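Local coordinates for Thiol:disulfide interchange protein (Klebsiella pneumoniae, PDB 6DXN) that probably acts as a thiol-disulfide oxidoreductase of the DsbA subfamily, a thioredoxin-fold enzyme that introduces disulfide bonds into proteins in the periplasm, at residues C36-A40 with E41-V45; G88-E91 with K92-E96; A181-V184 with L185-N189. All blocks are in the same frame, centred on the assembly; numbering follows the deposited sequence.

Contact 1: residues C36-A40 with E41-V45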
loop_
_atom_site.group_PDB
_atom_site.type_symbol
_atom_site.label_atom_id
_atom_site.label_comp_id
_atom_site.label_asym_id
_atom_site.label_seq_id
_atom_site.Cartn_x
_atom_site.Cartn_y
_atom_site.Cartn_z
ATOM N N CYS A 36 -7.297 1.668 5.545
ATOM C CA CYS A 36 -6.220 1.934 4.581
ATOM C C CYS A 36 -6.008 3.445 4.487
ATOM O O CYS A 36 -4.895 3.915 4.382
ATOM C CB CYS A 36 -6.511 1.355 3.199
ATOM S SG CYS A 36 -6.280 -0.441 3.105
ATOM N N TYR A 37 -7.116 4.187 4.509
ATOM C CA TYR A 37 -7.073 5.639 4.445
ATOM C C TYR A 37 -6.415 6.180 5.722
ATOM O O TYR A 37 -5.509 7.025 5.638
ATOM C CB TYR A 37 -8.488 6.177 4.217
ATOM C CG TYR A 37 -8.628 7.670 4.069
ATOM C CD1 TYR A 37 -7.602 8.450 3.564
ATOM C CD2 TYR A 37 -9.846 8.283 4.315
ATOM C CE1 TYR A 37 -7.757 9.816 3.384
ATOM C CE2 TYR A 37 -10.020 9.644 4.137
ATOM C CZ TYR A 37 -8.974 10.413 3.661
ATOM O OH TYR A 37 -9.150 11.752 3.482
ATOM N N ALA A 38 -6.854 5.666 6.881
ATOM C CA ALA A 38 -6.334 6.113 8.193
ATOM C C ALA A 38 -4.815 5.865 8.281
ATOM O O ALA A 38 -4.062 6.700 8.805
ATOM C CB ALA A 38 -7.086 5.421 9.310
ATOM N N PHE A 39 -4.367 4.737 7.730
ATOM C CA PHE A 39 -2.937 4.380 7.738
ATOM C C PHE A 39 -2.105 5.378 6.918
ATOM O O PHE A 39 -0.939 5.643 7.243
ATOM C CB PHE A 39 -2.773 2.938 7.259
ATOM C CG PHE A 39 -2.864 1.927 8.367
ATOM C CD1 PHE A 39 -3.890 1.977 9.300
ATOM C CD2 PHE A 39 -1.929 0.909 8.470
ATOM C CE1 PHE A 39 -3.951 1.058 10.337
ATOM C CE2 PHE A 39 -2.009 -0.021 9.495
ATOM C CZ PHE A 39 -3.022 0.054 10.421
ATOM N N ALA A 40 -2.712 5.956 5.880
ATOM C CA ALA A 40 -1.992 6.878 5.018
ATOM C C ALA A 40 -2.209 8.345 5.408
ATOM O O ALA A 40 -1.384 9.176 5.033
ATOM C CB ALA A 40 -2.414 6.659 3.585
ATOM N N GLU A 41 -3.277 8.660 6.163
ATOM C CA GLU A 41 -3.613 10.084 6.404
ATOM C C GLU A 41 -3.954 10.414 7.870
ATOM O O GLU A 41 -3.706 11.548 8.293
ATOM C CB GLU A 41 -4.775 10.454 5.466
ATOM C CG GLU A 41 -5.232 11.907 5.545
ATOM C CD GLU A 41 -6.169 12.262 6.692
ATOM O OE1 GLU A 41 -6.869 11.359 7.193
ATOM O OE2 GLU A 41 -6.189 13.442 7.093
ATOM N N ARG A 42 -4.529 9.473 8.630
ATOM C CA ARG A 42 -4.957 9.769 10.029
ATOM C C ARG A 42 -3.937 9.248 11.049
ATOM O O ARG A 42 -3.405 10.028 11.829
ATOM C CB ARG A 42 -6.330 9.166 10.351
ATOM C CG ARG A 42 -6.813 9.449 11.769
ATOM C CD ARG A 42 -8.154 8.818 12.112
ATOM N NE ARG A 42 -9.205 9.240 11.191
ATOM C CZ ARG A 42 -9.850 10.398 11.267
ATOM N NH1 ARG A 42 -9.545 11.257 12.225
ATOM N NH2 ARG A 42 -10.787 10.696 10.379
ATOM N N ILE A 43 -3.749 7.925 11.079
ATOM C CA ILE A 43 -2.802 7.268 11.989
ATOM C C ILE A 43 -1.382 7.597 11.522
ATOM O O ILE A 43 -0.473 7.768 12.333
ATOM C CB ILE A 43 -3.026 5.743 12.042
ATOM C CG1 ILE A 43 -4.475 5.387 12.381
ATOM C CG2 ILE A 43 -2.038 5.092 13.011
ATOM C CD1 ILE A 43 -4.765 3.905 12.362
ATOM N N ASN A 44 -1.214 7.660 10.196
ATOM C CA ASN A 44 0.072 7.962 9.596
ATOM C C ASN A 44 1.064 6.838 9.925
ATOM O O ASN A 44 2.204 7.073 10.336
ATOM C CB ASN A 44 0.543 9.372 9.963
ATOM C CG ASN A 44 -0.234 10.425 9.202
ATOM O OD1 ASN A 44 -0.426 10.297 7.991
ATOM N ND2 ASN A 44 -0.674 11.464 9.892
ATOM N N VAL A 45 0.589 5.603 9.742
ATOM C CA VAL A 45 1.413 4.431 9.902
ATOM C C VAL A 45 2.456 4.437 8.777
ATOM O O VAL A 45 3.595 4.028 8.976
ATOM C CB VAL A 45 0.575 3.140 9.834
ATOM C CG1 VAL A 45 1.442 1.900 9.741
ATOM C CG2 VAL A 45 -0.405 3.032 10.986
#
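Tyr37 lies beside Glu41, one turn further along, both side chains pointing the same way. With CG anti to the backbone N (chi1 -178°), the Tyr37 ring brings CE1 to 3.7 Å from Glu41 CB. The bend of the glutamate at chi2 then folds its carboxylate back, placing OE1 over one ring face with the two planes 37° apart. Tyr37 O takes only a weak bond from Glu41 N.

At Ala38 the carbonyl oxygen becomes the hub of the turn: Arg42 N donates to Ala38 O at 2.8 Å and Ile43 N to the same oxygen at 2.6 Å, from opposite faces of its plane. Longer, weak bonds from Glu41 N and Asn44 N add to the cluster. The small Ala38 methyl suits this folded-back chain, meeting Ile43 CG1 at 4.0 Å.

Phe39 supplies the hydrophobic side. Val45 CG2 sits 3.6 Å from the Phe39 ring centroid, almost on the ring normal, a CH-pi contact, while Ile43 CD1 approaches Phe39 CE1 obliquely at 3.6 Å. Met180 and Tyr176 of helix 173-188 also touch this ring. At Ala40, the carbonyl oxygen receives a weak bond from Lys92 NZ.

Asn44 then adopts a positive phi of 65°, a conformation asparagine tolerates well, and helix 45-52 starts directly after it. The break is consistent with the kinked active-site helix known from thioredoxin and DsbA. Its backbone donors gather largely on one carbonyl, which they probably polarise, while Phe39, Ile43 and Val45 keep apolar contact across the bend.

Contact 2: residues G88-E91 with K92-E96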
loop_
_atom_site.group_PDB
_atom_site.type_symbol
_atom_site.label_atom_id
_atom_site.label_comp_id
_atom_site.label_asym_id
_atom_site.label_seq_id
_atom_site.Cartn_x
_atom_site.Cartn_y
_atom_site.Cartn_z
ATOM N N GLY A 88 2.683 10.488 -4.605
ATOM C CA GLY A 88 2.721 11.141 -3.299
ATOM C C GLY A 88 1.566 12.108 -3.095
ATOM O O GLY A 88 1.104 12.289 -1.971
ATOM N N LYS A 89 1.089 12.712 -4.191
ATOM C CA LYS A 89 -0.003 13.701 -4.129
ATOM C C LYS A 89 -1.377 13.066 -4.391
ATOM O O LYS A 89 -2.352 13.379 -3.699
ATOM C CB LYS A 89 0.196 14.798 -5.181
ATOM C CG LYS A 89 1.419 15.687 -5.005
ATOM C CD LYS A 89 1.495 16.795 -6.038
ATOM C CE LYS A 89 2.674 17.724 -5.840
ATOM N NZ LYS A 89 2.675 18.827 -6.829
ATOM N N VAL A 90 -1.447 12.185 -5.394
ATOM C CA VAL A 90 -2.721 11.605 -5.840
ATOM C C VAL A 90 -3.297 10.642 -4.792
ATOM O O VAL A 90 -4.513 10.412 -4.783
ATOM C CB VAL A 90 -2.576 10.896 -7.200
ATOM C CG1 VAL A 90 -1.819 9.587 -7.065
ATOM C CG2 VAL A 90 -3.924 10.651 -7.868
ATOM N N GLU A 91 -2.445 10.097 -3.913
ATOM C CA GLU A 91 -2.925 9.116 -2.951
ATOM C C GLU A 91 -4.105 9.680 -2.131
ATOM O O GLU A 91 -5.183 9.087 -2.101
ATOM C CB GLU A 91 -1.794 8.614 -2.037
ATOM C CG GLU A 91 -2.218 7.403 -1.224
ATOM C CD GLU A 91 -1.234 6.842 -0.205
ATOM O OE1 GLU A 91 -0.079 7.302 -0.166
ATOM O OE2 GLU A 91 -1.649 5.961 0.569
ATOM N N LYS A 92 -3.902 10.822 -1.465
ATOM C CA LYS A 92 -4.952 11.393 -0.578
ATOM C C LYS A 92 -6.207 11.789 -1.365
ATOM O O LYS A 92 -7.316 11.723 -0.823
ATOM C CB LYS A 92 -4.413 12.599 0.202
ATOM C CG LYS A 92 -3.326 12.278 1.219
ATOM C CD LYS A 92 -2.796 13.496 1.966
ATOM C CE LYS A 92 -1.588 13.203 2.839
ATOM N NZ LYS A 92 -1.866 12.161 3.859
ATOM N N LEU A 93 -6.027 12.185 -2.628
ATOM C CA LEU A 93 -7.121 12.638 -3.496
ATOM C C LEU A 93 -8.013 11.464 -3.929
ATOM O O LEU A 93 -9.222 11.667 -4.162
ATOM C CB LEU A 93 -6.525 13.366 -4.702
ATOM C CG LEU A 93 -5.628 14.556 -4.364
ATOM C CD1 LEU A 93 -4.949 15.092 -5.614
ATOM C CD2 LEU A 93 -6.410 15.659 -3.664
ATOM N N LEU A 94 -7.436 10.258 -4.029
ATOM C CA LEU A 94 -8.217 9.068 -4.412
ATOM C C LEU A 94 -9.014 8.572 -3.201
ATOM O O LEU A 94 -10.159 8.159 -3.355
ATOM C CB LEU A 94 -7.300 7.981 -4.985
ATOM C CG LEU A 94 -6.741 8.260 -6.380
ATOM C CD1 LEU A 94 -5.616 7.301 -6.726
ATOM C CD2 LEU A 94 -7.840 8.191 -7.431
ATOM N N PHE A 95 -8.391 8.600 -2.010
ATOM C CA PHE A 95 -9.066 8.218 -0.792
ATOM C C PHE A 95 -10.240 9.177 -0.542
ATOM O O PHE A 95 -11.325 8.743 -0.176
ATOM C CB PHE A 95 -8.139 8.244 0.424
ATOM C CG PHE A 95 -7.240 7.043 0.596
ATOM C CD1 PHE A 95 -7.768 5.817 0.969
ATOM C CD2 PHE A 95 -5.865 7.156 0.462
ATOM C CE1 PHE A 95 -6.946 4.715 1.162
ATOM C CE2 PHE A 95 -5.045 6.058 0.663
ATOM C CZ PHE A 95 -5.587 4.838 0.998
ATOM N N GLU A 96 -9.993 10.479 -0.717
ATOM C CA GLU A 96 -11.052 11.482 -0.534
ATOM C C GLU A 96 -12.149 11.242 -1.586
ATOM O O GLU A 96 -13.326 11.138 -1.248
ATOM C CB GLU A 96 -10.488 12.902 -0.612
ATOM C CG GLU A 96 -9.570 13.267 0.550
ATOM C CD GLU A 96 -8.974 14.661 0.491
ATOM O OE1 GLU A 96 -9.426 15.473 -0.360
ATOM O OE2 GLU A 96 -8.059 14.945 1.305
HETATM O O HOH W 1 -1.372 12.336 -1.214
#
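Val90 and Leu94 meet one helical turn apart, as do Glu91 and Phe95. Backbone bonds set this spacing: Leu94 N donates to Val90 O at 3.0 Å, and Phe95 N to Glu91 O at 3.2 Å in a straighter bond (166°). Leu93 rests its CG on Lys89 O, 3.5 Å away, a carbon-to-carbonyl contact. Near the helix start a water replaces the direct link, accepting from Lys92 N at 3.0 Å and donating to Gly88 O at 2.6 Å, with a weak bond to Lys89 O besides.

The apolar contact is Val90 CG2 against Leu94 CD1 at 3.9 Å, the two branched chains crossing at a slant.

Glu91 CG stands anti to the backbone N (chi1 -169°) and the chain runs on extended, carrying CD to the edge of the Phe95 ring, in its plane, and OE2 to 3.4 Å from Phe95 CE2. This buried carboxylate is probably stabilised by charge: Lys61 of strand 60-63 forms a salt bridge with OE2.

Val90 and Leu94 pack on helices 71-83 and 107-115, consistent with the helical insertion of DsbA proteins, while Glu91 and Phe95 face helix 34-41, Glu91 also touching Trp78 of helix 71-83.

Contact 3: residues A181-V184 with L185-N189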
loop_
_atom_site.group_PDB
_atom_site.type_symbol
_atom_site.label_atom_id
_atom_site.label_comp_id
_atom_site.label_asym_id
_atom_site.label_seq_id
_atom_site.Cartn_x
_atom_site.Cartn_y
_atom_site.Cartn_z
ATOM N N ALA A 181 6.125 0.704 13.092
ATOM C CA ALA A 181 7.425 0.925 12.441
ATOM C C ALA A 181 8.508 0.110 13.161
ATOM O O ALA A 181 9.425 -0.409 12.532
ATOM C CB ALA A 181 7.768 2.389 12.421
ATOM N N ASN A 182 8.394 0.033 14.491
ATOM C CA ASN A 182 9.344 -0.740 15.305
ATOM C C ASN A 182 9.245 -2.224 14.926
ATOM O O ASN A 182 10.269 -2.864 14.674
ATOM C CB ASN A 182 9.132 -0.500 16.801
ATOM C CG ASN A 182 9.661 0.839 17.272
ATOM O OD1 ASN A 182 10.509 1.447 16.622
ATOM N ND2 ASN A 182 9.189 1.291 18.418
ATOM N N LEU A 183 8.010 -2.749 14.868
ATOM C CA LEU A 183 7.763 -4.152 14.492
ATOM C C LEU A 183 8.289 -4.417 13.074
ATOM O O LEU A 183 8.940 -5.443 12.839
ATOM C CB LEU A 183 6.267 -4.473 14.582
ATOM C CG LEU A 183 5.851 -5.844 14.046
ATOM C CD1 LEU A 183 6.587 -6.969 14.755
ATOM C CD2 LEU A 183 4.353 -6.047 14.173
ATOM N N VAL A 184 7.992 -3.510 12.133
ATOM C CA VAL A 184 8.477 -3.675 10.755
ATOM C C VAL A 184 10.004 -3.852 10.783
ATOM O O VAL A 184 10.544 -4.787 10.183
ATOM C CB VAL A 184 8.049 -2.509 9.837
ATOM C CG1 VAL A 184 8.933 -2.381 8.598
ATOM C CG2 VAL A 184 6.596 -2.631 9.420
ATOM N N LEU A 185 10.692 -2.959 11.501
ATOM C CA LEU A 185 12.154 -3.013 11.562
ATOM C C LEU A 185 12.620 -4.343 12.170
ATOM O O LEU A 185 13.554 -4.953 11.657
ATOM C CB LEU A 185 12.677 -1.819 12.364
ATOM C CG LEU A 185 12.680 -0.486 11.622
ATOM C CD1 LEU A 185 13.264 0.608 12.499
ATOM C CD2 LEU A 185 13.457 -0.592 10.321
ATOM N N PHE A 186 11.952 -4.761 13.249
ATOM C CA PHE A 186 12.238 -6.015 13.954
ATOM C C PHE A 186 12.154 -7.191 12.973
ATOM O O PHE A 186 12.897 -8.162 13.091
ATOM C CB PHE A 186 11.264 -6.219 15.119
ATOM C CG PHE A 186 11.351 -7.563 15.803
ATOM C CD1 PHE A 186 10.647 -8.655 15.318
ATOM C CD2 PHE A 186 12.133 -7.738 16.937
ATOM C CE1 PHE A 186 10.732 -9.891 15.940
ATOM C CE2 PHE A 186 12.206 -8.971 17.568
ATOM C CZ PHE A 186 11.508 -10.046 17.067
ATOM N N LEU A 187 11.264 -7.077 11.982
ATOM C CA LEU A 187 11.090 -8.153 11.015
ATOM C C LEU A 187 12.137 -8.071 9.898
ATOM O O LEU A 187 12.586 -9.105 9.423
ATOM C CB LEU A 187 9.663 -8.118 10.462
ATOM C CG LEU A 187 8.584 -8.570 11.447
ATOM C CD1 LEU A 187 7.200 -8.433 10.836
ATOM C CD2 LEU A 187 8.829 -10.004 11.905
ATOM N N LEU A 188 12.510 -6.853 9.485
ATOM C CA LEU A 188 13.509 -6.683 8.420
ATOM C C LEU A 188 14.884 -7.163 8.899
ATOM O O LEU A 188 15.678 -7.649 8.091
ATOM C CB LEU A 188 13.578 -5.210 8.005
ATOM C CG LEU A 188 12.416 -4.703 7.153
ATOM C CD1 LEU A 188 12.440 -3.188 7.061
ATOM C CD2 LEU A 188 12.451 -5.328 5.762
ATOM N N ASN A 189 15.132 -7.031 10.210
ATOM C CA ASN A 189 16.407 -7.381 10.847
ATOM C C ASN A 189 16.373 -8.813 11.394
ATOM O O ASN A 189 17.094 -9.131 12.350
ATOM C CB ASN A 189 16.733 -6.440 12.014
ATOM C CG ASN A 189 16.637 -4.970 11.664
ATOM O OD1 ASN A 189 16.358 -4.608 10.522
ATOM N ND2 ASN A 189 16.850 -4.115 12.651
#
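Val184 O is gripped by two backbone donors: Leu188 N at 2.9 Å, nearly along the carbonyl axis, and Leu187 N at 3.0 Å in a weak bond bent to 129°. The regular ladder continues around it, with Phe186 N donating to Asn182 O at 2.9 Å and Leu187 N giving its better bond to Leu183 O.

Two apolar pairs run beside this ladder. Val184 and Leu188 point the same way, and the valine places CG1 anti to its own nitrogen (chi1 159°), which sets that branch 3.9 Å from Leu188 CD1. Leu183 and Leu187 are also side by side, more loosely, with CD1 of Leu183 at 4.2 Å from CG of Leu187. Leu185 turns its CG over Ala181 O at 3.4 Å, one turn earlier.

Leucine and valine suit the apolar surfaces outside: Leu183 and Leu187 lie against Phe12 and Ile163 of strands 12-14 and 161-163, Val184 against Ile163 and Ile49. The Phe186 ring makes an edge-to-face contact with Tyr6. The Asn182 amide, partly exposed, suits Arg52, offering OD1 to its NH2.

Asn189 closes the helix, its N bonded to Leu185 O before the chain leaves helical angles. The chemistry is that of a largely apolar helix: bonds to the next turn satisfy the carbonyls from Ala181 O through Val184 O, and the Asn182 bond is its polar tie to helix 45-52.

Overall arrangement
Contacts 1 and 2 adjoin, their centres about 12 Å apart: Tyr37 CD1 lies 3.2 Å from Phe95 CB, and their rings meet nearly parallel, so helix 87-99 flanks helix 34-41, at whose start lies the predicted redox pair, Cys33 and Cys36, which is not disulfide-bonded here. Phe95 also touches Cys36 itself. Contact 3 is further off, its centre about 18 Å from that of contact 1 and nearest atoms about 6 Å away. Helix 45-52 bridges the two, beginning at Val45 and reaching contact 3 through Ile49 and Arg52. Contacts 2 and 3, about 27 Å apart between centres, lie on opposite sides of the chain's centre. A bound triethylene glycol, probably from crystallisation, lies about 4 Å from the Ile43 side chain.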